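Local coordinates for protein arginine kinase (Anthopleura japonica, PDB 4RF6) that catalyses the reversible transfer of a phosphoryl group from ATP to L-arginine, giving phosphoarginine and ADP, in a monomer built of two tandem phosphagen kinase units, at residues 547-552 / 561-566; 505-510 / 580-585; 525-530 / 538-543. One frame throughout, in Å; residues are numbered along the deposited sequence.

Contact 1: 547-552 / 561-566; sequences FKKGDR and KLWPEG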
loop_
_atom_site.group_PDB
_atom_site.type_symbol
_atom_site.label_atom_id
_atom_site.label_comp_id
_atom_site.label_asym_id
_atom_site.label_seq_id
_atom_site.Cartn_x
_atom_site.Cartn_y
_atom_site.Cartn_z
ATOM N N PHE A 547 -1.512 -16.432 -1.094
ATOM C CA PHE A 547 -0.083 -16.150 -1.056
ATOM C C PHE A 547 0.184 -14.973 -0.125
ATOM O O PHE A 547 -0.731 -14.207 0.191
ATOM C CB PHE A 547 0.509 -15.931 -2.461
ATOM C CG PHE A 547 -0.019 -14.716 -3.189
ATOM C CD1 PHE A 547 0.584 -13.471 -3.030
ATOM C CD2 PHE A 547 -1.072 -14.837 -4.086
ATOM C CE1 PHE A 547 0.119 -12.361 -3.721
ATOM C CE2 PHE A 547 -1.544 -13.737 -4.782
ATOM C CZ PHE A 547 -0.948 -12.491 -4.597
ATOM N N LYS A 548 1.424 -14.845 0.338
ATOM C CA LYS A 548 1.775 -13.787 1.284
ATOM C C LYS A 548 2.905 -12.906 0.761
ATOM O O LYS A 548 3.406 -13.125 -0.341
ATOM C CB LYS A 548 2.153 -14.382 2.644
ATOM C CG LYS A 548 0.962 -14.734 3.518
ATOM C CD LYS A 548 1.394 -15.517 4.752
ATOM C CE LYS A 548 0.321 -15.499 5.835
ATOM N NZ LYS A 548 -1.000 -15.982 5.346
ATOM N N LYS A 549 3.295 -11.911 1.554
ATOM C CA LYS A 549 4.366 -10.997 1.165
ATOM C C LYS A 549 5.648 -11.775 0.857
ATOM O O LYS A 549 5.915 -12.808 1.472
ATOM C CB LYS A 549 4.612 -9.962 2.262
ATOM C CG LYS A 549 5.128 -8.635 1.738
ATOM C CD LYS A 549 6.125 -8.016 2.693
ATOM C CE LYS A 549 5.620 -6.702 3.233
ATOM N NZ LYS A 549 6.675 -5.977 3.992
ATOM N N GLY A 550 6.432 -11.293 -0.103
ATOM C CA GLY A 550 7.596 -12.037 -0.552
ATOM C C GLY A 550 8.671 -12.131 0.507
ATOM O O GLY A 550 8.730 -11.298 1.419
ATOM N N ASP A 551 9.537 -13.134 0.383
ATOM C CA ASP A 551 10.628 -13.300 1.338
ATOM C C ASP A 551 11.726 -12.249 1.162
ATOM O O ASP A 551 11.593 -11.342 0.340
ATOM C CB ASP A 551 11.203 -14.722 1.284
ATOM C CG ASP A 551 11.839 -15.064 -0.056
ATOM O OD1 ASP A 551 12.325 -14.162 -0.778
ATOM O OD2 ASP A 551 11.868 -16.269 -0.379
ATOM N N ARG A 552 12.812 -12.383 1.925
ATOM C CA ARG A 552 13.895 -11.400 1.915
ATOM C C ARG A 552 14.575 -11.266 0.549
ATOM O O ARG A 552 15.187 -10.237 0.257
ATOM C CB ARG A 552 14.947 -11.743 2.973
ATOM C CG ARG A 552 15.637 -13.084 2.743
ATOM C CD ARG A 552 16.487 -13.511 3.939
ATOM N NE ARG A 552 16.718 -14.956 3.946
ATOM C CZ ARG A 552 17.832 -15.550 3.522
ATOM N NH1 ARG A 552 18.850 -14.832 3.056
ATOM N NH2 ARG A 552 17.928 -16.873 3.572
ATOM N N LYS A 561 7.160 -4.001 -3.135
ATOM C CA LYS A 561 6.794 -2.586 -3.009
ATOM C C LYS A 561 5.288 -2.374 -2.890
ATOM O O LYS A 561 4.508 -2.971 -3.636
ATOM C CB LYS A 561 7.334 -1.759 -4.185
ATOM C CG LYS A 561 8.856 -1.713 -4.310
ATOM C CD LYS A 561 9.290 -0.599 -5.268
ATOM C CE LYS A 561 10.730 -0.773 -5.749
ATOM N NZ LYS A 561 10.815 -1.748 -6.876
ATOM N N LEU A 562 4.897 -1.532 -1.930
ATOM C CA LEU A 562 3.501 -1.141 -1.726
ATOM C C LEU A 562 2.567 -2.307 -1.383
ATOM O O LEU A 562 1.363 -2.236 -1.646
ATOM C CB LEU A 562 2.971 -0.385 -2.949
ATOM C CG LEU A 562 3.775 0.828 -3.416
ATOM C CD1 LEU A 562 2.992 1.585 -4.488
ATOM C CD2 LEU A 562 4.149 1.762 -2.256
ATOM N N TRP A 563 3.116 -3.365 -0.791
ATOM C CA TRP A 563 2.316 -4.526 -0.401
ATOM C C TRP A 563 1.115 -4.118 0.441
ATOM O O TRP A 563 1.248 -3.312 1.364
ATOM C CB TRP A 563 3.159 -5.523 0.390
ATOM C CG TRP A 563 2.467 -6.827 0.552
ATOM C CD1 TRP A 563 1.685 -7.228 1.603
ATOM C CD2 TRP A 563 2.463 -7.902 -0.385
ATOM N NE1 TRP A 563 1.203 -8.496 1.374
ATOM C CE2 TRP A 563 1.668 -8.932 0.157
ATOM C CE3 TRP A 563 3.063 -8.099 -1.632
ATOM C CZ2 TRP A 563 1.457 -10.141 -0.506
ATOM C CZ3 TRP A 563 2.853 -9.296 -2.288
ATOM C CH2 TRP A 563 2.061 -10.301 -1.723
ATOM N N PRO A 564 -0.069 -4.682 0.144
ATOM C CA PRO A 564 -0.420 -5.661 -0.891
ATOM C C PRO A 564 -1.165 -5.045 -2.071
ATOM O O PRO A 564 -1.924 -5.748 -2.742
ATOM C CB PRO A 564 -1.386 -6.578 -0.147
ATOM C CG PRO A 564 -2.143 -5.606 0.753
ATOM C CD PRO A 564 -1.167 -4.502 1.113
ATOM N N GLU A 565 -0.962 -3.755 -2.314
ATOM C CA GLU A 565 -1.688 -3.060 -3.372
ATOM C C GLU A 565 -1.453 -3.702 -4.729
ATOM O O GLU A 565 -0.311 -3.974 -5.102
ATOM C CB GLU A 565 -1.286 -1.585 -3.417
ATOM C CG GLU A 565 -1.951 -0.783 -4.527
ATOM C CD GLU A 565 -1.660 0.707 -4.428
ATOM O OE1 GLU A 565 -0.612 1.150 -4.941
ATOM O OE2 GLU A 565 -2.487 1.430 -3.836
ATOM N N GLY A 566 -2.535 -3.967 -5.458
ATOM C CA GLY A 566 -2.417 -4.496 -6.810
ATOM C C GLY A 566 -2.321 -6.012 -6.859
ATOM O O GLY A 566 -2.275 -6.601 -7.944
#

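Contact 2: 505-510 / 580-585; sequences LDIERK and WINEED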
loop_
_atom_site.group_PDB
_atom_site.type_symbol
_atom_site.label_atom_id
_atom_site.label_comp_id
_atom_site.label_asym_id
_atom_site.label_seq_id
_atom_site.Cartn_x
_atom_site.Cartn_y
_atom_site.Cartn_z
ATOM N N LEU A 505 -1.027 -1.262 -10.694
ATOM C CA LEU A 505 -2.472 -1.070 -10.643
ATOM C C LEU A 505 -3.109 -1.294 -12.015
ATOM O O LEU A 505 -4.202 -1.848 -12.106
ATOM C CB LEU A 505 -2.820 0.334 -10.132
ATOM C CG LEU A 505 -2.574 0.646 -8.658
ATOM C CD1 LEU A 505 -2.701 2.139 -8.401
ATOM C CD2 LEU A 505 -3.548 -0.116 -7.775
ATOM N N ASP A 506 -2.438 -0.850 -13.076
ATOM C CA ASP A 506 -2.948 -1.058 -14.434
ATOM C C ASP A 506 -2.979 -2.541 -14.772
ATOM O O ASP A 506 -3.936 -3.034 -15.362
ATOM C CB ASP A 506 -2.099 -0.321 -15.475
ATOM C CG ASP A 506 -2.343 1.177 -15.482
ATOM O OD1 ASP A 506 -3.332 1.625 -14.859
ATOM O OD2 ASP A 506 -1.548 1.904 -16.117
ATOM N N ILE A 507 -1.916 -3.244 -14.400
ATOM C CA ILE A 507 -1.827 -4.685 -14.613
ATOM C C ILE A 507 -2.955 -5.422 -13.891
ATOM O O ILE A 507 -3.639 -6.246 -14.494
ATOM C CB ILE A 507 -0.453 -5.225 -14.168
ATOM C CG1 ILE A 507 0.631 -4.775 -15.147
ATOM C CG2 ILE A 507 -0.478 -6.741 -14.053
ATOM C CD1 ILE A 507 2.051 -4.851 -14.597
ATOM N N GLU A 508 -3.156 -5.123 -12.610
ATOM C CA GLU A 508 -4.226 -5.773 -11.855
ATOM C C GLU A 508 -5.573 -5.543 -12.542
ATOM O O GLU A 508 -6.359 -6.474 -12.723
ATOM C CB GLU A 508 -4.290 -5.270 -10.409
ATOM C CG GLU A 508 -5.304 -6.043 -9.568
ATOM C CD GLU A 508 -5.751 -5.314 -8.312
ATOM O OE1 GLU A 508 -6.386 -5.967 -7.460
ATOM O OE2 GLU A 508 -5.482 -4.099 -8.185
ATOM N N ARG A 509 -5.816 -4.300 -12.946
ATOM C CA ARG A 509 -7.080 -3.925 -13.581
ATOM C C ARG A 509 -7.322 -4.690 -14.881
ATOM O O ARG A 509 -8.419 -5.202 -15.120
ATOM C CB ARG A 509 -7.095 -2.416 -13.858
ATOM C CG ARG A 509 -8.450 -1.871 -14.284
ATOM C CD ARG A 509 -8.376 -0.395 -14.662
ATOM N NE ARG A 509 -7.957 -0.200 -16.050
ATOM C CZ ARG A 509 -6.717 0.102 -16.419
ATOM N NH1 ARG A 509 -6.415 0.260 -17.701
ATOM N NH2 ARG A 509 -5.776 0.251 -15.500
ATOM N N LYS A 510 -6.295 -4.775 -15.722
ATOM C CA LYS A 510 -6.449 -5.424 -17.025
ATOM C C LYS A 510 -6.527 -6.946 -16.929
ATOM O O LYS A 510 -7.277 -7.581 -17.676
ATOM C CB LYS A 510 -5.341 -4.996 -17.985
ATOM C CG LYS A 510 -5.211 -3.488 -18.111
ATOM C CD LYS A 510 -4.803 -3.034 -19.501
ATOM C CE LYS A 510 -3.360 -3.356 -19.815
ATOM N NZ LYS A 510 -2.814 -2.398 -20.826
ATOM N N TRP A 580 -2.473 -16.233 -9.578
ATOM C CA TRP A 580 -1.983 -15.240 -8.633
ATOM C C TRP A 580 -1.581 -14.005 -9.419
ATOM O O TRP A 580 -0.865 -14.108 -10.422
ATOM C CB TRP A 580 -0.789 -15.768 -7.848
ATOM C CG TRP A 580 -1.156 -16.771 -6.806
ATOM C CD1 TRP A 580 -2.417 -17.131 -6.411
ATOM C CD2 TRP A 580 -0.250 -17.558 -6.024
ATOM N NE1 TRP A 580 -2.346 -18.089 -5.429
ATOM C CE2 TRP A 580 -1.029 -18.370 -5.172
ATOM C CE3 TRP A 580 1.145 -17.657 -5.963
ATOM C CZ2 TRP A 580 -0.456 -19.269 -4.264
ATOM C CZ3 TRP A 580 1.712 -18.547 -5.061
ATOM C CH2 TRP A 580 0.912 -19.344 -4.226
ATOM N N ILE A 581 -2.042 -12.841 -8.968
ATOM C CA ILE A 581 -1.745 -11.587 -9.654
ATOM C C ILE A 581 -0.743 -10.737 -8.879
ATOM O O ILE A 581 -0.958 -10.416 -7.704
ATOM C CB ILE A 581 -3.024 -10.775 -9.924
ATOM C CG1 ILE A 581 -4.024 -11.615 -10.720
ATOM C CG2 ILE A 581 -2.694 -9.489 -10.678
ATOM C CD1 ILE A 581 -5.321 -10.886 -11.046
ATOM N N ASN A 582 0.354 -10.388 -9.553
ATOM C CA ASN A 582 1.390 -9.525 -8.995
ATOM C C ASN A 582 2.057 -10.069 -7.734
ATOM O O ASN A 582 2.454 -9.304 -6.853
ATOM C CB ASN A 582 0.857 -8.098 -8.775
ATOM C CG ASN A 582 0.707 -7.329 -10.078
ATOM O OD1 ASN A 582 1.537 -7.453 -10.972
ATOM N ND2 ASN A 582 -0.362 -6.535 -10.190
ATOM N N GLU A 583 2.174 -11.392 -7.655
ATOM C CA GLU A 583 2.958 -12.021 -6.600
ATOM C C GLU A 583 4.456 -11.837 -6.910
ATOM O O GLU A 583 4.988 -10.731 -6.771
ATOM C CB GLU A 583 2.576 -13.499 -6.458
ATOM C CG GLU A 583 3.126 -14.186 -5.208
ATOM C CD GLU A 583 4.154 -15.257 -5.532
ATOM O OE1 GLU A 583 4.226 -15.681 -6.706
ATOM O OE2 GLU A 583 4.890 -15.665 -4.608
ATOM N N GLU A 584 5.135 -12.896 -7.348
ATOM C CA GLU A 584 6.547 -12.793 -7.738
ATOM C C GLU A 584 6.657 -12.362 -9.198
ATOM O O GLU A 584 7.497 -11.530 -9.557
ATOM C CB GLU A 584 7.270 -14.128 -7.531
ATOM C CG GLU A 584 8.773 -14.083 -7.820
ATOM C CD GLU A 584 9.470 -15.403 -7.523
ATOM O OE1 GLU A 584 8.786 -16.353 -7.090
ATOM O OE2 GLU A 584 10.699 -15.490 -7.717
ATOM N N ASP A 585 5.821 -12.962 -10.038
ATOM C CA ASP A 585 5.611 -12.474 -11.390
ATOM C C ASP A 585 4.231 -11.832 -11.441
ATOM O O ASP A 585 3.428 -11.979 -10.511
ATOM C CB ASP A 585 5.705 -13.613 -12.408
ATOM C CG ASP A 585 7.124 -14.105 -12.604
ATOM O OD1 ASP A 585 7.874 -13.443 -13.351
ATOM O OD2 ASP A 585 7.482 -15.146 -12.010
#

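Contact 3: 525-530 / 538-543; sequences QYYPLT and QKLVND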
loop_
_atom_site.group_PDB
_atom_site.type_symbol
_atom_site.label_atom_id
_atom_site.label_comp_id
_atom_site.label_asym_id
_atom_site.label_seq_id
_atom_site.Cartn_x
_atom_site.Cartn_y
_atom_site.Cartn_z
ATOM N N GLN A 525 -14.099 -16.227 -9.693
ATOM C CA GLN A 525 -14.148 -14.959 -8.983
ATOM C C GLN A 525 -12.768 -14.487 -8.529
ATOM O O GLN A 525 -11.854 -15.291 -8.302
ATOM C CB GLN A 525 -15.083 -15.069 -7.783
ATOM C CG GLN A 525 -14.700 -16.179 -6.840
ATOM C CD GLN A 525 -15.622 -17.373 -6.934
ATOM O OE1 GLN A 525 -16.433 -17.480 -7.859
ATOM N NE2 GLN A 525 -15.511 -18.281 -5.969
ATOM N N TYR A 526 -12.635 -13.172 -8.399
ATOM C CA TYR A 526 -11.380 -12.556 -8.018
ATOM C C TYR A 526 -11.396 -12.154 -6.544
ATOM O O TYR A 526 -12.440 -11.788 -6.004
ATOM C CB TYR A 526 -11.128 -11.338 -8.905
ATOM C CG TYR A 526 -9.870 -10.595 -8.559
ATOM C CD1 TYR A 526 -8.628 -11.167 -8.773
ATOM C CD2 TYR A 526 -9.926 -9.318 -8.021
ATOM C CE1 TYR A 526 -7.473 -10.490 -8.454
ATOM C CE2 TYR A 526 -8.782 -8.630 -7.701
ATOM C CZ TYR A 526 -7.559 -9.222 -7.919
ATOM O OH TYR A 526 -6.411 -8.541 -7.605
ATOM N N TYR A 527 -10.240 -12.239 -5.896
ATOM C CA TYR A 527 -10.110 -11.840 -4.505
ATOM C C TYR A 527 -8.865 -10.987 -4.326
ATOM O O TYR A 527 -7.759 -11.517 -4.190
ATOM C CB TYR A 527 -10.004 -13.064 -3.601
ATOM C CG TYR A 527 -11.168 -14.021 -3.688
ATOM C CD1 TYR A 527 -12.375 -13.727 -3.074
ATOM C CD2 TYR A 527 -11.048 -15.230 -4.362
ATOM C CE1 TYR A 527 -13.440 -14.601 -3.138
ATOM C CE2 TYR A 527 -12.108 -16.115 -4.434
ATOM C CZ TYR A 527 -13.301 -15.792 -3.816
ATOM O OH TYR A 527 -14.365 -16.664 -3.878
ATOM N N PRO A 528 -9.037 -9.658 -4.325
ATOM C CA PRO A 528 -7.885 -8.788 -4.077
ATOM C C PRO A 528 -7.393 -8.995 -2.655
ATOM O O PRO A 528 -8.202 -9.268 -1.765
ATOM C CB PRO A 528 -8.470 -7.382 -4.226
ATOM C CG PRO A 528 -9.940 -7.544 -3.940
ATOM C CD PRO A 528 -10.294 -8.899 -4.480
ATOM N N LEU A 529 -6.086 -8.888 -2.444
ATOM C CA LEU A 529 -5.527 -8.964 -1.097
ATOM C C LEU A 529 -5.874 -7.721 -0.295
ATOM O O LEU A 529 -6.132 -7.801 0.910
ATOM C CB LEU A 529 -4.006 -9.147 -1.142
ATOM C CG LEU A 529 -3.490 -10.563 -0.902
ATOM C CD1 LEU A 529 -4.245 -11.548 -1.767
ATOM C CD2 LEU A 529 -2.000 -10.653 -1.175
ATOM N N THR A 530 -5.875 -6.577 -0.973
ATOM C CA THR A 530 -6.191 -5.302 -0.340
ATOM C C THR A 530 -7.610 -5.335 0.180
ATOM O O THR A 530 -8.558 -5.502 -0.589
ATOM C CB THR A 530 -6.053 -4.124 -1.317
ATOM O OG1 THR A 530 -4.698 -4.038 -1.778
ATOM C CG2 THR A 530 -6.431 -2.817 -0.637
ATOM N N GLN A 538 -9.315 -17.144 5.307
ATOM C CA GLN A 538 -9.356 -18.497 5.850
ATOM C C GLN A 538 -9.783 -19.522 4.803
ATOM O O GLN A 538 -9.178 -20.588 4.673
ATOM C CB GLN A 538 -10.312 -18.556 7.042
ATOM C CG GLN A 538 -10.213 -19.861 7.805
ATOM C CD GLN A 538 -8.785 -20.161 8.228
ATOM O OE1 GLN A 538 -8.235 -19.491 9.101
ATOM N NE2 GLN A 538 -8.173 -21.159 7.597
ATOM N N LYS A 539 -10.827 -19.178 4.058
ATOM C CA LYS A 539 -11.319 -20.014 2.973
ATOM C C LYS A 539 -10.223 -20.279 1.943
ATOM O O LYS A 539 -10.018 -21.421 1.513
ATOM C CB LYS A 539 -12.532 -19.350 2.317
ATOM C CG LYS A 539 -12.796 -19.789 0.887
ATOM C CD LYS A 539 -14.125 -19.260 0.358
ATOM C CE LYS A 539 -13.962 -18.714 -1.053
ATOM N NZ LYS A 539 -12.836 -19.379 -1.775
ATOM N N LEU A 540 -9.510 -19.221 1.563
ATOM C CA LEU A 540 -8.422 -19.332 0.595
ATOM C C LEU A 540 -7.260 -20.166 1.133
ATOM O O LEU A 540 -6.682 -20.969 0.397
ATOM C CB LEU A 540 -7.944 -17.944 0.160
ATOM C CG LEU A 540 -8.949 -17.179 -0.700
ATOM C CD1 LEU A 540 -8.528 -15.729 -0.878
ATOM C CD2 LEU A 540 -9.118 -17.856 -2.050
ATOM N N VAL A 541 -6.924 -19.981 2.411
ATOM C CA VAL A 541 -5.861 -20.764 3.045
ATOM C C VAL A 541 -6.207 -22.253 3.025
ATOM O O VAL A 541 -5.351 -23.100 2.757
ATOM C CB VAL A 541 -5.612 -20.348 4.510
ATOM C CG1 VAL A 541 -4.327 -20.985 5.024
ATOM C CG2 VAL A 541 -5.527 -18.840 4.646
ATOM N N ASN A 542 -7.467 -22.562 3.315
ATOM C CA ASN A 542 -7.929 -23.943 3.355
ATOM C C ASN A 542 -7.820 -24.652 2.004
ATOM O O ASN A 542 -7.580 -25.857 1.949
ATOM C CB ASN A 542 -9.366 -24.013 3.885
ATOM C CG ASN A 542 -9.474 -23.610 5.348
ATOM O OD1 ASN A 542 -8.477 -23.564 6.072
ATOM N ND2 ASN A 542 -10.694 -23.328 5.792
ATOM N N ASP A 543 -7.994 -23.903 0.917
ATOM C CA ASP A 543 -7.816 -24.456 -0.426
ATOM C C ASP A 543 -6.353 -24.372 -0.879
ATOM O O ASP A 543 -6.011 -24.833 -1.971
ATOM C CB ASP A 543 -8.717 -23.739 -1.439
ATOM C CG ASP A 543 -10.171 -24.165 -1.347
ATOM O OD1 ASP A 543 -10.442 -25.269 -0.832
ATOM O OD2 ASP A 543 -11.042 -23.395 -1.806
#

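Contact 1: 547-552 / 561-566
Lys-549 lies over one face of the Trp-563 indole. CG of Lys-549 stands 3.5 Å from the centroid of the Trp-563 five-membered ring. It is almost straight above the ring, 14° off the normal. This is a CH-pi contact made by the aliphatic root of the lysine. The lysine chain runs back over the indole toward the tryptophan backbone. CG of Lys-549 is anti to the backbone N (chi1 -151°), and the chain then bends at chi2 and chi3, which brings CE to 3.9 Å from CB of Trp-563. The backbone joins in at the six-membered ring, where Lys-549 N is 3.3 Å from Trp-563 CZ2.

Phe-547 meets the far end of the indole. Its CE1 is 3.5 Å from CH2 of Trp-563. The rings meet at their edges, planes at 75°, without stacking. No hydrogen bond links the two segments, and the contact rests on packing of the indole.

The opposite face of the indole is taken by CB of Pro-564, which follows a cis peptide bond. Trp-563 is thus held between Lys-549 and its own neighbour in the chain. Gly-550 N is hydrogen-bonded to Asn-560 OD1, a further tie between the two loops.

Both loops belong to the C-terminal catalytic domain of the second repeat. Their contact closes the chain around helix 552-557, which Asp-551 N-caps through OD1. Leu-529, just past strand 524-528, touches both aromatic rings. Phe-547 also meets the ring of Trp-580 on strand 577-581, and Glu-565 packs on Leu-505 of helix 501-516.

Contact 2: 505-510 / 580-585
Ile-507 and Asn-582 approach each other at a slant, the methyl CG2 of the isoleucine against the amide of the asparagine. CG2 of Ile-507 is 3.7 Å from OD1 of Asn-582 and 3.9 Å from ND2 of the same group. It packs against both polar atoms of the amide by van der Waals contact alone. The position of this methyl, anti to the backbone N of Ile-507, is what puts it against the amide.

Asn-582 follows the end of strand 577-581. Its backbone adopts left-handed helical angles (phi 60°, psi 33°), and its side chain is directed at the helix. ND2 of Asn-582 also comes to 4.0 Å from the backbone N of Glu-508, so the amide sits beside the helix backbone at this point.

Ile-581, one residue earlier, also points at the helix. Its CG2 is 4.2 Å from CA of Glu-508, a loose van der Waals contact. The same isoleucine packs on Val-511, Val-512 and Leu-515, further along helix 501-516. Glu-508 has CG anti to its backbone N (chi1 -174°), and its chain continues extended. Its carboxylate reaches Tyr-526 on strand 524-528, where OE1 is hydrogen-bonded to the tyrosine OH.

No hydrogen bond or salt bridge crosses between 505-510 and 580-585. ND2 of Asn-582 is hydrogen-bonded to Gly-566 O and weakly to Arg-504 O, which belongs to the same helix as Ile-507. The chemistry is thus mixed. A methyl and a helix backbone pack against a buried polar amide at the centre of the contact, with the aliphatic Ile-581 beside it. Through ND2 the amide links the end of the strand to both the loop before strand 568-572 and the helix.

Contact 3: 525-530 / 538-543
Tyr-527 meets two successive residues of helix 534-542, Leu-540 near the root of its side chain and Lys-539 at its hydroxyl. The leucine side is the apolar, more enclosed part. CD2 of Leu-540 lies 4.0 Å from CD2 of Tyr-527, and CD1 of Leu-540 lies 4.1 Å from CB of the tyrosine. Both methyls lie along the same side of the tyrosine, one at CB and one at the ring. The side chains cross at a slant, and the distances are those of relaxed packing. Leu-540 is buried and also touches Met-532.

The lysine side is more open. Lys-539 crosses Tyr-527 at about a right angle, and its CE is 3.5 Å from the tyrosine OH. The lysine leaves its helix with CG anti to the backbone N (chi1 157°) and then bends at chi3 and chi4, which lays CE and NZ beside the hydroxyl. NZ makes a weak hydrogen bond to NE2 of His-571. Both Lys-539 and Tyr-527 remain partly exposed.

The contact packs an edge strand of the catalytic domain against the helix that follows it in the chain. Strand 524-528 is outermost in its eight-stranded antiparallel sheet, and its backbone pairs with strand 568-572 through Tyr-527 and Ile-569. Helix 534-542 packs on one side of this strand. Tyr-526 faces the other way, toward Val-512 of helix 501-516.

All three contacts lie in the second of the two approximate repeats, within its C-terminal catalytic region. Contact 2 spans the longest loop, and contacts 3 and 1 are nested inside it in that order along the chain. Contacts 1 and 2 have centres about 11 Å apart, and contact 3 is about 15 Å from each. Gly-566 with Asn-582 and Phe-547 with Trp-580 join contacts 1 and 2. Leu-529 joins contacts 1 and 3. Together the three contacts attach helices 501-516 and 534-542 and the nearby loops to one edge of the sheet, at strands 524-528, 568-572 and 577-581. Contacts 2 and 3 lie away from the binding sites inferred for the first repeat.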